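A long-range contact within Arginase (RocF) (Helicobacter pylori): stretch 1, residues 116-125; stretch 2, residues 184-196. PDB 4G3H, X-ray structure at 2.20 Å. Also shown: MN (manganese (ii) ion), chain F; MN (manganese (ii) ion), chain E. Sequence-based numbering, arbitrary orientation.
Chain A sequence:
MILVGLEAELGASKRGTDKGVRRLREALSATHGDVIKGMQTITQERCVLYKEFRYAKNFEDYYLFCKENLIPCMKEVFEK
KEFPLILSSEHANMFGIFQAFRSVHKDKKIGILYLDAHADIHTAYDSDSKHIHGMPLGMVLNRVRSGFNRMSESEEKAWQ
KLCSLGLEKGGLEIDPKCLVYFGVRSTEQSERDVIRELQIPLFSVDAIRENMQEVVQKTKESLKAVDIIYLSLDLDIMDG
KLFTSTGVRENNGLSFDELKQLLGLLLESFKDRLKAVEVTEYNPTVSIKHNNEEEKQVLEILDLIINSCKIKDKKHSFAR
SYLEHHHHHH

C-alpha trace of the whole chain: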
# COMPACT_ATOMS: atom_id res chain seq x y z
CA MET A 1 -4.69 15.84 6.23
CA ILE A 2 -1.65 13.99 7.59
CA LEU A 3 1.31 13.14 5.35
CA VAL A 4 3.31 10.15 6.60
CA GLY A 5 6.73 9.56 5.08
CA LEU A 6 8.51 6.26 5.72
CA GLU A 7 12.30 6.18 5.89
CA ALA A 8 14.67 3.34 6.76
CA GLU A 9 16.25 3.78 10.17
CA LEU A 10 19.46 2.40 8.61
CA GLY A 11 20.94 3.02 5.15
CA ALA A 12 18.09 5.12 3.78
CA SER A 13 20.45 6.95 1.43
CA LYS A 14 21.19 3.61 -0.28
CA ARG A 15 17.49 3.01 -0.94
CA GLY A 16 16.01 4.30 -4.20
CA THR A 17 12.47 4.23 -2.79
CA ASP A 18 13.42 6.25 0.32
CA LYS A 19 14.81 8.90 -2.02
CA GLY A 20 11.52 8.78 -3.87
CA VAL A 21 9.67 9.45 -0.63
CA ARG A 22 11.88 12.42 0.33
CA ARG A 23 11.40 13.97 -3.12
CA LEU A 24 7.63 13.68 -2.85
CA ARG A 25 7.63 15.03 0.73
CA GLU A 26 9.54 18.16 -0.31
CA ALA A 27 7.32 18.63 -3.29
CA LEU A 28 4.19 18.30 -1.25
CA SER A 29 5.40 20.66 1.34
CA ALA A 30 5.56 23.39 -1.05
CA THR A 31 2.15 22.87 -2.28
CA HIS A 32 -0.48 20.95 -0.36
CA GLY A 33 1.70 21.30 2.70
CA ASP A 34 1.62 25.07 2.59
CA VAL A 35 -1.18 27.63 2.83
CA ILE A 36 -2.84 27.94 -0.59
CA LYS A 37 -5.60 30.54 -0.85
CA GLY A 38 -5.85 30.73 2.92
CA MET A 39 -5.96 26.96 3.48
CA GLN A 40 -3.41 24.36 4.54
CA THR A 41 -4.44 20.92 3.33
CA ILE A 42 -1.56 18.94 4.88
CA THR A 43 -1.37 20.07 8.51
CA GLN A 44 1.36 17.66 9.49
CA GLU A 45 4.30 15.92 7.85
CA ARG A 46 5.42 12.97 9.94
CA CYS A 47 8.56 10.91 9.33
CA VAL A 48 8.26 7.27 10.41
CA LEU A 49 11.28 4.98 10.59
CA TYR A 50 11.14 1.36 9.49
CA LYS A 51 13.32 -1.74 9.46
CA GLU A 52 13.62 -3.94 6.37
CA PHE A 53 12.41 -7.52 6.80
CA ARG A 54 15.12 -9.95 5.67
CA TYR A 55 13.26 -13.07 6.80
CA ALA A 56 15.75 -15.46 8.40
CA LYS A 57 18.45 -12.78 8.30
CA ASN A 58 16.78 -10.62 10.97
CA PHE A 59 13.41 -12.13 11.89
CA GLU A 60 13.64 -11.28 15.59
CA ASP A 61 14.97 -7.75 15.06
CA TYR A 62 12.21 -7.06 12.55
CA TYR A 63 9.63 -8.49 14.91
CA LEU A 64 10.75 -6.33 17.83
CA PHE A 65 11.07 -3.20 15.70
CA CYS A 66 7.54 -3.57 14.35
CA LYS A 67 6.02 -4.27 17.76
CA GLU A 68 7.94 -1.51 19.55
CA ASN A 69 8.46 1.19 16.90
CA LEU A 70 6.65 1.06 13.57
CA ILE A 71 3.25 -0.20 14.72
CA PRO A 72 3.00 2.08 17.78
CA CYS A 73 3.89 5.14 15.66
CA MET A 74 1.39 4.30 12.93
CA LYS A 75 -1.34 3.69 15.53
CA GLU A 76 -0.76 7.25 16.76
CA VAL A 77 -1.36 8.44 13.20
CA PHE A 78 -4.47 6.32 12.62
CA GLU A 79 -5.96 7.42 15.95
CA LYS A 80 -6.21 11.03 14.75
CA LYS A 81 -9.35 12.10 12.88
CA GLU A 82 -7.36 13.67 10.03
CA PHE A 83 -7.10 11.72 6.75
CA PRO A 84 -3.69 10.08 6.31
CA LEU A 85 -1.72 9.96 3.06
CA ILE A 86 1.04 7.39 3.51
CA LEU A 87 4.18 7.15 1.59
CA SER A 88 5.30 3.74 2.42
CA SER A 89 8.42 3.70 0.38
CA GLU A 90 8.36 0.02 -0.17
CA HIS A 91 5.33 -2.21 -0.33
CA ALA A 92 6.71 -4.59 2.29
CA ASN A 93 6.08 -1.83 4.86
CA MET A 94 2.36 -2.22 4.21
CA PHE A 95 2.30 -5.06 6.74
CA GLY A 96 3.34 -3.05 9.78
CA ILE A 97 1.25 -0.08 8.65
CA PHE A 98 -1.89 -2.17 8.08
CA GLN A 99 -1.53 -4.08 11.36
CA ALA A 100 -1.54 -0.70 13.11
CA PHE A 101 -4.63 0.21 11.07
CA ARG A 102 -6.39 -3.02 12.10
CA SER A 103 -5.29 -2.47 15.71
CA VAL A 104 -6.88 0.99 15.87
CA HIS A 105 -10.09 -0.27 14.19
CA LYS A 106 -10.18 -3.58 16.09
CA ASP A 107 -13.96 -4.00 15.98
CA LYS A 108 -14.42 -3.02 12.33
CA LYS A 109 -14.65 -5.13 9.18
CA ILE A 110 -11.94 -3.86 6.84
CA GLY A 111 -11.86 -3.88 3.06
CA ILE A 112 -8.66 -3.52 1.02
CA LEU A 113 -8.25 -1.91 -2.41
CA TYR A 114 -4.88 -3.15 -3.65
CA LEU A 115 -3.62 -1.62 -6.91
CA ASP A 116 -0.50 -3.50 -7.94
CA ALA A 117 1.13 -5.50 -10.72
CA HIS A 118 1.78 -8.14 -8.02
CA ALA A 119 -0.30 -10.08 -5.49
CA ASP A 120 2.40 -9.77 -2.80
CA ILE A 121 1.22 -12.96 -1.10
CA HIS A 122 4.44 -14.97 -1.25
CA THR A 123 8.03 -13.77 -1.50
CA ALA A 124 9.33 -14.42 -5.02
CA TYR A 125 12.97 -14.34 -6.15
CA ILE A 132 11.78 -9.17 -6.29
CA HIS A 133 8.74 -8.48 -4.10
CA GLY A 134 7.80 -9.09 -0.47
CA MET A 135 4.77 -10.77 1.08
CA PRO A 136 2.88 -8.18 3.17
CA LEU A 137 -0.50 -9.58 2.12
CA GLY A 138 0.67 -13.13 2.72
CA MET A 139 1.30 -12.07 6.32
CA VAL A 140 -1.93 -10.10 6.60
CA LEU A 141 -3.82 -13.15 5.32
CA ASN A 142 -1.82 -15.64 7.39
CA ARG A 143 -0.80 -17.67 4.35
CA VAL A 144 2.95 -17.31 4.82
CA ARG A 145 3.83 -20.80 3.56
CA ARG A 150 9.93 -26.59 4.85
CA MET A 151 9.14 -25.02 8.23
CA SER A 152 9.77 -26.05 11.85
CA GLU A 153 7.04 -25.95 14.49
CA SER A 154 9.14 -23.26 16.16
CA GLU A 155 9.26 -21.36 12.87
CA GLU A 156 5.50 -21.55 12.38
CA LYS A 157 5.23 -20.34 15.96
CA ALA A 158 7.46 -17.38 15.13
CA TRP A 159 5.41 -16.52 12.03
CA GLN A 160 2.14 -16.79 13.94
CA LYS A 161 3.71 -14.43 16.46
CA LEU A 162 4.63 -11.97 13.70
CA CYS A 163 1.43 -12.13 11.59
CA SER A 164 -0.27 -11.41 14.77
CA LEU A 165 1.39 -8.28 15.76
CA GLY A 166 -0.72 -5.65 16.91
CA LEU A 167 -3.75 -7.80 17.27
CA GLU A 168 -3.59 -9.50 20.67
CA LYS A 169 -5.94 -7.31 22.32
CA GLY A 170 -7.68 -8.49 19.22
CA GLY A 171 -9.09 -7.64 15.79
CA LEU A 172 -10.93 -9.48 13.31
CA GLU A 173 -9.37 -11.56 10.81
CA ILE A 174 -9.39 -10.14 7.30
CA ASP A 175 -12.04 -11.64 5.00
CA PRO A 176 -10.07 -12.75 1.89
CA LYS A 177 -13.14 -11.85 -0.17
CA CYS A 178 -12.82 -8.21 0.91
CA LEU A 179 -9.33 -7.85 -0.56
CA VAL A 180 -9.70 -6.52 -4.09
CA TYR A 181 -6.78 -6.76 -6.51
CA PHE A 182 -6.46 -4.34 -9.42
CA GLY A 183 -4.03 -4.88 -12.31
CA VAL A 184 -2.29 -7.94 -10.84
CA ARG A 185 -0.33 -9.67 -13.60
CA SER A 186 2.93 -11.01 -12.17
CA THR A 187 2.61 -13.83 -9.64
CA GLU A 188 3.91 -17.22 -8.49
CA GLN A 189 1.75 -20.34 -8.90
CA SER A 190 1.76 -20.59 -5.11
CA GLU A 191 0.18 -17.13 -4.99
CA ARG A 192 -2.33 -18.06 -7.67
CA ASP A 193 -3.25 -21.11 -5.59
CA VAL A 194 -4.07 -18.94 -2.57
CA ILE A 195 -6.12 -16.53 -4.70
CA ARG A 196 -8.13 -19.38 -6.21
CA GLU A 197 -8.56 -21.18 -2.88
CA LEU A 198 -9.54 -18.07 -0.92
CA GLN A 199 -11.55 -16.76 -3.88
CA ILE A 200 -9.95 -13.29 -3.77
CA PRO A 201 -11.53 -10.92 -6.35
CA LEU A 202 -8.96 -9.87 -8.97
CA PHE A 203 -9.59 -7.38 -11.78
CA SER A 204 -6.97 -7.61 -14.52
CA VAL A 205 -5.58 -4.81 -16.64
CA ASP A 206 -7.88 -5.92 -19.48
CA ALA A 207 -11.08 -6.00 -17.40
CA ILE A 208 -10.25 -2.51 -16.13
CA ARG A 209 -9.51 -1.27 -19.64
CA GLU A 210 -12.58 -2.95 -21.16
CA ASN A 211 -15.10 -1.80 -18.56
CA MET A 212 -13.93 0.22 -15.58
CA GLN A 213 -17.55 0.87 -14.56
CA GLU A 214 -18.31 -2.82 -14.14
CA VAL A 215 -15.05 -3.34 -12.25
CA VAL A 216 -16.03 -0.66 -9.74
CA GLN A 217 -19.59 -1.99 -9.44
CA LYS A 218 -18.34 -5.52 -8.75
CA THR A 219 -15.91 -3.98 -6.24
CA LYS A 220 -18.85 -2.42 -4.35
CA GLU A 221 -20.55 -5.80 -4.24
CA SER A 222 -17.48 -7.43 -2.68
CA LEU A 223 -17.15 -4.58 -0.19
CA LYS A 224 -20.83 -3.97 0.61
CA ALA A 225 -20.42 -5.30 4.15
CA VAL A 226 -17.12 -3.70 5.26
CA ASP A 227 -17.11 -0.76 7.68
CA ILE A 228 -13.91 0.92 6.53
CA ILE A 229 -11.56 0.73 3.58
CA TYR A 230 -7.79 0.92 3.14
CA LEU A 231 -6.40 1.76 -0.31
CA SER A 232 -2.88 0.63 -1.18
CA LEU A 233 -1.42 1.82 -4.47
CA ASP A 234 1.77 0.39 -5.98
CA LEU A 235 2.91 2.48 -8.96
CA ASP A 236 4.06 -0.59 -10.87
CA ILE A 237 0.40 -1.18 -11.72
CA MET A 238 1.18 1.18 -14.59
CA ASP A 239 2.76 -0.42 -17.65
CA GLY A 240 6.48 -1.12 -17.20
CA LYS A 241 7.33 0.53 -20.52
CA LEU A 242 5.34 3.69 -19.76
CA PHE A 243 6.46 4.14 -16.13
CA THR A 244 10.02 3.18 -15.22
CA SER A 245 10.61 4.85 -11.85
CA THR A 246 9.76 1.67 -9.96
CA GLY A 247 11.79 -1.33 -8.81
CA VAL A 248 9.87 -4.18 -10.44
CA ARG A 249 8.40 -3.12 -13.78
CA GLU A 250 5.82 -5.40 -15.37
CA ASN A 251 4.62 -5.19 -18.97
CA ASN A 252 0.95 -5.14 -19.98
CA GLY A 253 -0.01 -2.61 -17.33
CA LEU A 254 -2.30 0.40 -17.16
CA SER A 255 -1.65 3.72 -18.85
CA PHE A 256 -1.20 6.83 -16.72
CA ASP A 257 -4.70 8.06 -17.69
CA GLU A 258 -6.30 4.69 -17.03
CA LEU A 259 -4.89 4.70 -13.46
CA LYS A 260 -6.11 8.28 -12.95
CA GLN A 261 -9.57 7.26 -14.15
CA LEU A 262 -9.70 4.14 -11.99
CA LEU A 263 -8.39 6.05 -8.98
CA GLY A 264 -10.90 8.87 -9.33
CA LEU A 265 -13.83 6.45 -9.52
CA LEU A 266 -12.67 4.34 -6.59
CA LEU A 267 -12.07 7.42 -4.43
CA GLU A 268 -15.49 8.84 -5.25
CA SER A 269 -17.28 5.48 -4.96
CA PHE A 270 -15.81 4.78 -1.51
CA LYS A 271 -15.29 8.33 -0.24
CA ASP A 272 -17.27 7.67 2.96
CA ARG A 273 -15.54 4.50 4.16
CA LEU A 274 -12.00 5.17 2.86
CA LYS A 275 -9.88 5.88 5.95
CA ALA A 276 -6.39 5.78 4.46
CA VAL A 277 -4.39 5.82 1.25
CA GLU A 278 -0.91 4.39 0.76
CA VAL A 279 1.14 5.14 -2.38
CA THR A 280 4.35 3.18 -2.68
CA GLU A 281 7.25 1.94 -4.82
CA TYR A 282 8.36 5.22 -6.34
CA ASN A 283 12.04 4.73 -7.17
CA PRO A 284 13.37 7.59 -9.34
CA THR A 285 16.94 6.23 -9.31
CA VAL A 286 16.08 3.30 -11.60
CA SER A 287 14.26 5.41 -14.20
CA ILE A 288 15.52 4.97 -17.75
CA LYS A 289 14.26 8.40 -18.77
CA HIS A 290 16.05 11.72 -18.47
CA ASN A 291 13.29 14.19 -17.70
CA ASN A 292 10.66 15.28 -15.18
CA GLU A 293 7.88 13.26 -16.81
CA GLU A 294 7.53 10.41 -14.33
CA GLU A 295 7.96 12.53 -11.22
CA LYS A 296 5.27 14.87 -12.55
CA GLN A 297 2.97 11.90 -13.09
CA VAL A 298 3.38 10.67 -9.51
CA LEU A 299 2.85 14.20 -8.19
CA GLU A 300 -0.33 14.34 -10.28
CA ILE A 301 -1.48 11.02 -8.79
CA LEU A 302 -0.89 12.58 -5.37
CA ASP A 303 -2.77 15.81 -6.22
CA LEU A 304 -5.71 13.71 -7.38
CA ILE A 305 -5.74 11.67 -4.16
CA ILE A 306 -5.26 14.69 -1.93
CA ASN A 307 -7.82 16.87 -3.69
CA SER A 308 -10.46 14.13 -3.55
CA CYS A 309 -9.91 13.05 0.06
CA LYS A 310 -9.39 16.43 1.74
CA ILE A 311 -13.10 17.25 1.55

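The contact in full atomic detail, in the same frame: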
# COMPACT_ATOMS: atom_id res chain seq x y z
N ASP A 116 -1.87 -3.01 -7.84
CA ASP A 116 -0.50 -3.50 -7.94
C ASP A 116 -0.35 -4.46 -9.12
O ASP A 116 -1.32 -5.09 -9.55
CB ASP A 116 -0.20 -4.24 -6.63
CG ASP A 116 1.27 -4.45 -6.37
OD1 ASP A 116 2.03 -4.80 -7.28
OD2 ASP A 116 1.65 -4.27 -5.20
N ALA A 117 0.87 -4.58 -9.63
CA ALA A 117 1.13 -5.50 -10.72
C ALA A 117 1.31 -6.88 -10.08
O ALA A 117 1.22 -7.90 -10.77
CB ALA A 117 2.41 -5.10 -11.46
N HIS A 118 1.56 -6.90 -8.77
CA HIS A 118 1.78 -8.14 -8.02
C HIS A 118 0.75 -8.41 -6.93
O HIS A 118 0.08 -7.49 -6.44
CB HIS A 118 3.17 -8.12 -7.37
CG HIS A 118 4.26 -7.65 -8.29
ND1 HIS A 118 4.65 -6.33 -8.37
CD2 HIS A 118 5.02 -8.32 -9.19
CE1 HIS A 118 5.59 -6.21 -9.28
NE2 HIS A 118 5.84 -7.40 -9.80
N ALA A 119 0.63 -9.67 -6.53
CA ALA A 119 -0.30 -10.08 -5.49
C ALA A 119 0.33 -9.91 -4.10
O ALA A 119 -0.37 -9.78 -3.10
CB ALA A 119 -0.71 -11.54 -5.70
N ASP A 120 1.66 -9.93 -4.06
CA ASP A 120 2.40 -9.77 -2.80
C ASP A 120 1.97 -10.74 -1.70
O ASP A 120 1.93 -10.37 -0.52
CB ASP A 120 2.27 -8.33 -2.27
CG ASP A 120 2.97 -7.30 -3.15
OD1 ASP A 120 3.81 -7.70 -3.98
OD2 ASP A 120 2.70 -6.09 -2.99
N ILE A 121 1.65 -11.97 -2.08
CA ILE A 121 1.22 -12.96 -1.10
C ILE A 121 2.40 -13.81 -0.63
O ILE A 121 2.52 -14.13 0.55
CB ILE A 121 0.13 -13.87 -1.68
CG1 ILE A 121 -1.16 -13.07 -1.88
CG2 ILE A 121 -0.11 -15.06 -0.76
CD1 ILE A 121 -2.28 -13.82 -2.58
N HIS A 122 3.28 -14.15 -1.57
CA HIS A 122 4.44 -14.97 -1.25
C HIS A 122 5.70 -14.36 -1.84
O HIS A 122 5.72 -13.92 -2.99
CB HIS A 122 4.26 -16.39 -1.80
CG HIS A 122 3.21 -17.19 -1.08
ND1 HIS A 122 2.48 -18.18 -1.70
CD2 HIS A 122 2.78 -17.15 0.20
CE1 HIS A 122 1.64 -18.71 -0.83
NE2 HIS A 122 1.81 -18.11 0.33
N THR A 123 6.76 -14.32 -1.04
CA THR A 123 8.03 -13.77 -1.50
C THR A 123 8.51 -14.53 -2.73
O THR A 123 8.58 -15.76 -2.71
CB THR A 123 9.10 -13.86 -0.41
OG1 THR A 123 8.68 -13.09 0.73
CG2 THR A 123 10.42 -13.33 -0.92
N ALA A 124 8.85 -13.81 -3.79
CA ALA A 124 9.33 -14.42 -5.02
C ALA A 124 10.74 -13.90 -5.32
O ALA A 124 11.04 -12.74 -5.07
CB ALA A 124 8.38 -14.09 -6.17
N TYR A 125 11.61 -14.76 -5.85
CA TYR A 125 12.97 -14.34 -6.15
C TYR A 125 13.30 -14.41 -7.64
O TYR A 125 12.62 -15.09 -8.41
CB TYR A 125 13.97 -15.19 -5.37
CG TYR A 125 13.79 -15.10 -3.87
CD1 TYR A 125 14.08 -13.92 -3.18
CD2 TYR A 125 13.31 -16.19 -3.14
CE1 TYR A 125 13.90 -13.83 -1.80
CE2 TYR A 125 13.13 -16.11 -1.76
CZ TYR A 125 13.42 -14.93 -1.10
OH TYR A 125 13.24 -14.84 0.26
N VAL A 184 -3.26 -6.88 -11.15
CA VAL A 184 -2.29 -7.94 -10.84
C VAL A 184 -1.99 -8.77 -12.09
O VAL A 184 -2.90 -9.28 -12.75
CB VAL A 184 -2.83 -8.86 -9.72
CG1 VAL A 184 -1.87 -10.02 -9.49
CG2 VAL A 184 -3.01 -8.06 -8.44
N ARG A 185 -0.71 -8.93 -12.40
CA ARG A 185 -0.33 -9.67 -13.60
C ARG A 185 0.99 -10.42 -13.49
O ARG A 185 1.40 -11.08 -14.44
CB ARG A 185 -0.26 -8.71 -14.78
CG ARG A 185 0.56 -7.45 -14.50
CD ARG A 185 0.56 -6.54 -15.70
NE ARG A 185 1.48 -5.42 -15.58
CZ ARG A 185 1.27 -4.33 -14.83
NH1 ARG A 185 2.18 -3.37 -14.81
NH2 ARG A 185 0.15 -4.20 -14.12
N SER A 186 1.66 -10.33 -12.35
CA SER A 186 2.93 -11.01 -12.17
C SER A 186 2.89 -11.72 -10.83
O SER A 186 3.02 -11.09 -9.78
CB SER A 186 4.08 -10.00 -12.20
OG SER A 186 5.33 -10.63 -12.07
N THR A 187 2.71 -13.04 -10.86
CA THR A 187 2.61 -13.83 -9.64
C THR A 187 3.27 -15.21 -9.72
O THR A 187 3.68 -15.66 -10.80
CB THR A 187 1.13 -14.06 -9.30
OG1 THR A 187 0.51 -14.77 -10.38
CG2 THR A 187 0.41 -12.74 -9.10
N GLU A 188 3.36 -15.87 -8.57
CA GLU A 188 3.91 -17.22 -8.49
C GLU A 188 2.70 -18.16 -8.43
O GLU A 188 1.65 -17.77 -7.92
CB GLU A 188 4.74 -17.40 -7.21
CG GLU A 188 5.91 -16.45 -7.08
CD GLU A 188 6.88 -16.58 -8.23
OE1 GLU A 188 7.37 -17.71 -8.48
OE2 GLU A 188 7.16 -15.56 -8.89
N GLN A 189 2.85 -19.38 -8.93
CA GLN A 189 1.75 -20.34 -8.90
C GLN A 189 1.23 -20.51 -7.48
O GLN A 189 0.04 -20.68 -7.26
CB GLN A 189 2.20 -21.70 -9.44
CG GLN A 189 1.10 -22.76 -9.44
CD GLN A 189 -0.14 -22.32 -10.20
OE1 GLN A 189 -0.06 -21.98 -11.38
NE2 GLN A 189 -1.29 -22.33 -9.53
N SER A 190 2.15 -20.45 -6.51
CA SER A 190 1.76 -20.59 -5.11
C SER A 190 0.81 -19.46 -4.72
O SER A 190 -0.11 -19.66 -3.92
CB SER A 190 2.99 -20.58 -4.21
OG SER A 190 3.68 -19.34 -4.28
N GLU A 191 1.04 -18.27 -5.28
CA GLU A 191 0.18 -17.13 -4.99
C GLU A 191 -1.16 -17.32 -5.69
O GLU A 191 -2.22 -17.01 -5.13
CB GLU A 191 0.84 -15.82 -5.46
CG GLU A 191 2.11 -15.45 -4.71
CD GLU A 191 2.65 -14.09 -5.14
OE1 GLU A 191 2.98 -13.93 -6.34
OE2 GLU A 191 2.73 -13.18 -4.29
N ARG A 192 -1.11 -17.82 -6.92
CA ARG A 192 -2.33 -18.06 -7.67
C ARG A 192 -3.18 -19.11 -6.97
O ARG A 192 -4.41 -19.05 -7.03
CB ARG A 192 -2.02 -18.51 -9.10
CG ARG A 192 -1.44 -17.42 -9.99
CD ARG A 192 -1.46 -17.84 -11.44
NE ARG A 192 -0.44 -18.84 -11.76
CZ ARG A 192 0.85 -18.56 -11.95
NH1 ARG A 192 1.29 -17.31 -11.86
NH2 ARG A 192 1.70 -19.54 -12.25
N ASP A 193 -2.53 -20.06 -6.30
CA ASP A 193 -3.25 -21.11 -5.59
C ASP A 193 -4.01 -20.54 -4.40
O ASP A 193 -5.11 -20.99 -4.08
CB ASP A 193 -2.30 -22.22 -5.09
CG ASP A 193 -1.80 -23.13 -6.22
OD1 ASP A 193 -2.48 -23.26 -7.26
OD2 ASP A 193 -0.72 -23.73 -6.05
N VAL A 194 -3.41 -19.55 -3.73
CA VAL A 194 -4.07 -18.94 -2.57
C VAL A 194 -5.27 -18.11 -3.03
O VAL A 194 -6.33 -18.14 -2.42
CB VAL A 194 -3.10 -18.01 -1.79
CG1 VAL A 194 -3.88 -17.26 -0.70
CG2 VAL A 194 -1.98 -18.84 -1.16
N ILE A 195 -5.08 -17.37 -4.12
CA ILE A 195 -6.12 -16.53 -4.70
C ILE A 195 -7.31 -17.39 -5.09
O ILE A 195 -8.45 -17.06 -4.76
CB ILE A 195 -5.58 -15.77 -5.93
CG1 ILE A 195 -4.60 -14.68 -5.46
CG2 ILE A 195 -6.72 -15.17 -6.73
CD1 ILE A 195 -3.84 -13.98 -6.58
N ARG A 196 -7.05 -18.49 -5.80
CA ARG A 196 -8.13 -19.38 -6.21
C ARG A 196 -8.82 -19.99 -4.99
O ARG A 196 -10.05 -19.96 -4.87
CB ARG A 196 -7.60 -20.49 -7.11
CG ARG A 196 -8.66 -21.47 -7.58
CD ARG A 196 -8.09 -22.43 -8.61
NE ARG A 196 -6.97 -23.17 -8.06
CZ ARG A 196 -5.80 -23.34 -8.67
NH1 ARG A 196 -5.59 -22.81 -9.87
NH2 ARG A 196 -4.83 -24.02 -8.07
MN MN F . 4.23 -4.42 -7.11
MN MN E . 3.50 -4.39 -4.28
O HOH W 1 2.95 -11.36 -6.91

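The carboxylate of Glu191, from the first turn of a helix, serves the backbone of the metal-binding loop: its OE2 accepts hydrogen bonds from Ile121 N at 2.7 Å and His122 N at 2.9 Å, satisfying two consecutive amides in a segment without regular secondary structure. Its other oxygen, OE1, accepts a hydrogen bond from Glu188 N (3.0 Å), at the N-cap position, and one from water 1 (2.6 Å from OE1). That water also accepts from Ala119 N and donates to Ser186 O, each 2.9 Å from its oxygen, so it ties the two stretches together.

Nearer the start of both stretches, Ala117 O accepts hydrogen bonds from both Arg185 N (2.7 Å, nearly linear) and Ser186 N (2.9 Å, more bent). The Arg185 side chain, extended through chi2 and chi3, brings one face of its guanidinium over Ala117 CB, which lies 3.6 Å from NH2. At the helix, His122 ND1 and Ser190 OG share a hydrogen bond of 3.1 Å, with the hydroxyl at the ring edge.

Apolar contacts lie to one side of these polar links. Ile121 CD1 meets Ile195 CG1 at 3.8 Å, while Ala119 CB packs 4.1 Å from Ile195 CD1. On the metal side, Asp116 bridges both manganese ions, joined by His118 ND1 at one and Asp120 OD2 at the other.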